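Uncharacterized protein (Bacillus cereus, PDB 5F2H) is of unknown function but is probably a hydrolase of the alpha/beta hydrolase superfamily. Local coordinates at residues 228-239 with 265-273. Residues are numbered along the deposited sequence; the frame is centred on the assembly and turned at random.
Sequences FIFMAPWLPEID and DCFECTQQF
Phe-273 reaches out from its helix into a group of apolar side chains supplied by 228-239. Leu-235 lays CD1 over one face of its ring, a CH-pi contact 4.0 Å from the centroid, while Ile-238 brings CD1 to the ring's edge, its side chain crossing that of Phe-273 at about a right angle. Farther out, Phe-228 comes from the opposite direction, and its CE2 stops 4.0 Å from Phe-273 CE2. Phe-230 joins this group by offering the edge of its own ring to CE2 of Phe-273. Phe-273 gets there because its CG lies anti to the backbone N (chi1 173°), which swings the ring off the helix between these partners.

One turn earlier, Cys-269 holds the chain beyond the strand by a polar contact. With chi1 at 57°, SG sits between its own backbone N and carbonyl carbon and accepts a long, nearly straight hydrogen bond from Leu-235 N (3.6 Å, 175°). The same sulfur and that of Cys-266, at the N-cap, both approach the Trp-234 indole obliquely, as sulfur-aromatic contacts. Thr-270 crosses the Pro-233 ring at about a right angle, its OG1 3.4 Å from Pro-233 CD and 3.2 Å from Pro-233 O.

The contact thus packs the start of helix 267-279 against strand 227-231, a member of the central parallel sheet of the alpha/beta-hydrolase fold, and against the loop that leaves it. Trp-234 touches what is probably the nucleophile elbow, between strand 202-207 and helix 209-219. Ala-211 and Leu-215 of that helix meet Pro-233 and Phe-273, respectively, whereas strand 254-260 pairs with 227-231 and backs Thr-270 through Val-257 and Cys-259.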
loop_
_atom_site.group_PDB
_atom_site.type_symbol
_atom_site.label_atom_id
_atom_site.label_comp_id
_atom_site.label_asym_id
_atom_site.label_seq_id
_atom_site.Cartn_x
_atom_site.Cartn_y
_atom_site.Cartn_z
ATOM N N PHE B 228 13.759 -6.291 -12.194
ATOM C CA PHE B 228 15.103 -5.863 -11.817
ATOM C C PHE B 228 15.464 -4.621 -12.603
ATOM O O PHE B 228 15.150 -4.516 -13.794
ATOM C CB PHE B 228 16.120 -6.978 -12.065
ATOM C CG PHE B 228 16.285 -7.328 -13.512
ATOM C CD1 PHE B 228 15.411 -8.190 -14.136
ATOM C CD2 PHE B 228 17.310 -6.791 -14.241
ATOM C CE1 PHE B 228 15.573 -8.535 -15.475
ATOM C CE2 PHE B 228 17.484 -7.126 -15.582
ATOM C CZ PHE B 228 16.614 -8.002 -16.203
ATOM N N ILE B 229 16.181 -3.716 -11.958
ATOM C CA ILE B 229 16.556 -2.451 -12.602
ATOM C C ILE B 229 18.059 -2.212 -12.562
ATOM O O ILE B 229 18.568 -1.699 -11.567
ATOM C CB ILE B 229 15.845 -1.271 -11.897
ATOM C CG1 ILE B 229 14.336 -1.526 -11.794
ATOM C CG2 ILE B 229 16.110 0.036 -12.633
ATOM C CD1 ILE B 229 13.602 -0.469 -11.012
ATOM N N PHE B 230 18.764 -2.531 -13.647
ATOM C CA PHE B 230 20.206 -2.349 -13.655
ATOM C C PHE B 230 20.692 -1.086 -14.323
ATOM O O PHE B 230 20.138 -0.643 -15.326
ATOM C CB PHE B 230 20.916 -3.532 -14.277
ATOM C CG PHE B 230 20.561 -4.848 -13.658
ATOM C CD1 PHE B 230 20.460 -4.986 -12.278
ATOM C CD2 PHE B 230 20.593 -6.002 -14.435
ATOM C CE1 PHE B 230 20.218 -6.231 -11.709
ATOM C CE2 PHE B 230 20.367 -7.240 -13.873
ATOM C CZ PHE B 230 20.169 -7.356 -12.511
HETATM N N MSE B 231 21.747 -0.519 -13.747
HETATM C CA MSE B 231 22.357 0.713 -14.240
HETATM C C MSE B 231 23.779 0.357 -14.531
HETATM O O MSE B 231 24.522 -0.085 -13.638
HETATM C CB MSE B 231 22.257 1.781 -13.146
HETATM C CG MSE B 231 22.965 3.094 -13.484
HETATM SE SE MSE B 231 22.037 4.094 -14.911
HETATM C CE MSE B 231 23.518 4.016 -16.220
ATOM N N ALA B 232 24.159 0.470 -15.797
ATOM C CA ALA B 232 25.526 0.159 -16.203
ATOM C C ALA B 232 26.052 -1.147 -15.600
ATOM O O ALA B 232 27.184 -1.208 -15.116
ATOM C CB ALA B 232 26.430 1.312 -15.806
ATOM N N PRO B 233 25.237 -2.199 -15.633
ATOM C CA PRO B 233 25.654 -3.492 -15.084
ATOM C C PRO B 233 26.943 -4.040 -15.686
ATOM O O PRO B 233 27.209 -3.849 -16.884
ATOM C CB PRO B 233 24.504 -4.421 -15.458
ATOM C CG PRO B 233 23.911 -3.801 -16.673
ATOM C CD PRO B 233 24.053 -2.319 -16.501
ATOM N N TRP B 234 27.739 -4.690 -14.842
ATOM C CA TRP B 234 28.996 -5.271 -15.255
ATOM C C TRP B 234 28.766 -6.766 -15.254
ATOM O O TRP B 234 28.667 -7.391 -14.195
ATOM C CB TRP B 234 30.118 -4.849 -14.323
ATOM C CG TRP B 234 31.412 -5.392 -14.733
ATOM C CD1 TRP B 234 32.102 -5.079 -15.881
ATOM C CD2 TRP B 234 32.279 -6.208 -13.953
ATOM N NE1 TRP B 234 33.308 -5.744 -15.907
ATOM C CE2 TRP B 234 33.450 -6.437 -14.730
ATOM C CE3 TRP B 234 32.173 -6.804 -12.698
ATOM C CZ2 TRP B 234 34.509 -7.234 -14.282
ATOM C CZ3 TRP B 234 33.235 -7.605 -12.248
ATOM C CH2 TRP B 234 34.387 -7.804 -13.041
ATOM N N LEU B 235 28.688 -7.328 -16.460
ATOM C CA LEU B 235 28.410 -8.730 -16.655
ATOM C C LEU B 235 29.429 -9.345 -17.590
ATOM O O LEU B 235 29.127 -9.561 -18.768
ATOM C CB LEU B 235 27.022 -8.809 -17.275
ATOM C CG LEU B 235 25.999 -8.079 -16.398
ATOM C CD1 LEU B 235 24.690 -7.762 -17.118
ATOM C CD2 LEU B 235 25.775 -8.856 -15.109
ATOM N N PRO B 236 30.607 -9.713 -17.044
ATOM C CA PRO B 236 31.728 -10.285 -17.794
ATOM C C PRO B 236 31.612 -11.757 -18.246
ATOM O O PRO B 236 32.363 -12.182 -19.128
ATOM C CB PRO B 236 32.890 -10.132 -16.812
ATOM C CG PRO B 236 32.254 -10.249 -15.465
ATOM C CD PRO B 236 30.808 -9.863 -15.591
ATOM N N GLU B 237 30.708 -12.526 -17.651
ATOM C CA GLU B 237 30.538 -13.937 -18.003
ATOM C C GLU B 237 29.141 -14.132 -18.540
ATOM O O GLU B 237 28.503 -15.142 -18.254
ATOM C CB GLU B 237 30.649 -14.786 -16.739
ATOM C CG GLU B 237 31.962 -14.654 -15.985
ATOM C CD GLU B 237 31.843 -15.085 -14.524
ATOM O OE1 GLU B 237 30.758 -14.884 -13.932
ATOM O OE2 GLU B 237 32.850 -15.539 -13.934
ATOM N N ILE B 238 28.649 -13.164 -19.303
ATOM C CA ILE B 238 27.289 -13.253 -19.821
ATOM C C ILE B 238 27.066 -14.500 -20.677
ATOM O O ILE B 238 25.961 -15.052 -20.671
ATOM C CB ILE B 238 26.857 -11.972 -20.576
ATOM C CG1 ILE B 238 25.348 -11.968 -20.795
ATOM C CG2 ILE B 238 27.625 -11.824 -21.884
ATOM C CD1 ILE B 238 24.572 -12.031 -19.501
ATOM N N ASP B 239 28.087 -14.929 -21.424
ATOM C CA ASP B 239 27.951 -16.134 -22.245
ATOM C C ASP B 239 27.883 -17.377 -21.360
ATOM O O ASP B 239 27.046 -18.254 -21.587
ATOM C CB ASP B 239 29.073 -16.273 -23.281
ATOM C CG ASP B 239 28.984 -15.238 -24.392
ATOM O OD1 ASP B 239 28.039 -14.411 -24.386
ATOM O OD2 ASP B 239 29.854 -15.272 -25.290
ATOM N N ASP B 265 33.530 0.716 -19.959
ATOM C CA ASP B 265 33.568 -0.588 -19.308
ATOM C C ASP B 265 32.286 -1.391 -19.374
ATOM O O ASP B 265 32.351 -2.609 -19.434
ATOM C CB ASP B 265 33.931 -0.458 -17.815
ATOM C CG ASP B 265 35.364 -0.012 -17.582
ATOM O OD1 ASP B 265 36.122 0.153 -18.563
ATOM O OD2 ASP B 265 35.742 0.138 -16.400
ATOM N N CYS B 266 31.129 -0.738 -19.405
ATOM C CA CYS B 266 29.875 -1.481 -19.372
ATOM C C CYS B 266 28.874 -1.381 -20.504
ATOM O O CYS B 266 27.768 -1.903 -20.362
ATOM C CB CYS B 266 29.145 -1.117 -18.077
ATOM S SG CYS B 266 30.108 -1.498 -16.613
ATOM N N PHE B 267 29.189 -0.725 -21.608
ATOM C CA PHE B 267 28.190 -0.666 -22.660
ATOM C C PHE B 267 28.243 -1.982 -23.447
ATOM O O PHE B 267 27.233 -2.426 -23.982
ATOM C CB PHE B 267 28.329 0.570 -23.534
ATOM C CG PHE B 267 27.094 0.854 -24.341
ATOM C CD1 PHE B 267 25.954 1.324 -23.705
ATOM C CD2 PHE B 267 27.064 0.677 -25.707
ATOM C CE1 PHE B 267 24.788 1.564 -24.405
ATOM C CE2 PHE B 267 25.907 0.932 -26.420
ATOM C CZ PHE B 267 24.769 1.379 -25.768
ATOM N N GLU B 268 29.425 -2.604 -23.481
ATOM C CA GLU B 268 29.637 -3.896 -24.136
ATOM C C GLU B 268 28.818 -5.051 -23.556
ATOM O O GLU B 268 27.914 -5.578 -24.202
ATOM C CB GLU B 268 31.098 -4.365 -23.948
ATOM C CG GLU B 268 32.212 -3.617 -24.677
ATOM C CD GLU B 268 32.319 -3.942 -26.152
ATOM O OE1 GLU B 268 33.173 -3.328 -26.819
ATOM O OE2 GLU B 268 31.590 -4.828 -26.639
ATOM N N CYS B 269 29.131 -5.417 -22.316
ATOM C CA CYS B 269 28.397 -6.436 -21.576
ATOM C C CYS B 269 26.914 -6.115 -21.399
ATOM O O CYS B 269 26.076 -7.008 -21.390
ATOM C CB CYS B 269 29.045 -6.622 -20.208
ATOM S SG CYS B 269 29.133 -5.090 -19.243
ATOM N N THR B 270 26.576 -4.844 -21.256
ATOM C CA THR B 270 25.179 -4.485 -21.082
ATOM C C THR B 270 24.414 -4.743 -22.367
ATOM O O THR B 270 23.268 -5.175 -22.331
ATOM C CB THR B 270 24.982 -3.018 -20.655
ATOM O OG1 THR B 270 25.683 -2.778 -19.431
ATOM C CG2 THR B 270 23.501 -2.713 -20.468
ATOM N N GLN B 271 25.042 -4.505 -23.511
ATOM C CA GLN B 271 24.336 -4.740 -24.778
ATOM C C GLN B 271 24.299 -6.237 -25.096
ATOM O O GLN B 271 23.313 -6.708 -25.642
ATOM C CB GLN B 271 24.916 -3.906 -25.921
ATOM C CG GLN B 271 23.967 -3.798 -27.104
ATOM C CD GLN B 271 24.408 -2.767 -28.133
ATOM O OE1 GLN B 271 23.575 -2.118 -28.772
ATOM N NE2 GLN B 271 25.715 -2.555 -28.242
ATOM N N GLN B 272 25.333 -6.988 -24.707
ATOM C CA GLN B 272 25.355 -8.445 -24.932
ATOM C C GLN B 272 24.251 -9.075 -24.106
ATOM O O GLN B 272 23.580 -10.001 -24.548
ATOM C CB GLN B 272 26.662 -9.073 -24.467
ATOM C CG GLN B 272 27.907 -8.554 -25.154
ATOM C CD GLN B 272 29.164 -9.155 -24.564
ATOM O OE1 GLN B 272 29.098 -10.123 -23.805
ATOM N NE2 GLN B 272 30.317 -8.582 -24.903
ATOM N N PHE B 273 24.095 -8.580 -22.885
ATOM C CA PHE B 273 23.077 -9.077 -21.988
ATOM C C PHE B 273 21.697 -8.832 -22.570
ATOM O O PHE B 273 20.882 -9.748 -22.661
ATOM C CB PHE B 273 23.258 -8.443 -20.620
ATOM C CG PHE B 273 22.163 -8.761 -19.643
ATOM C CD1 PHE B 273 22.013 -10.041 -19.143
ATOM C CD2 PHE B 273 21.374 -7.750 -19.113
ATOM C CE1 PHE B 273 21.028 -10.336 -18.218
ATOM C CE2 PHE B 273 20.397 -8.034 -18.181
ATOM C CZ PHE B 273 20.228 -9.331 -17.728
#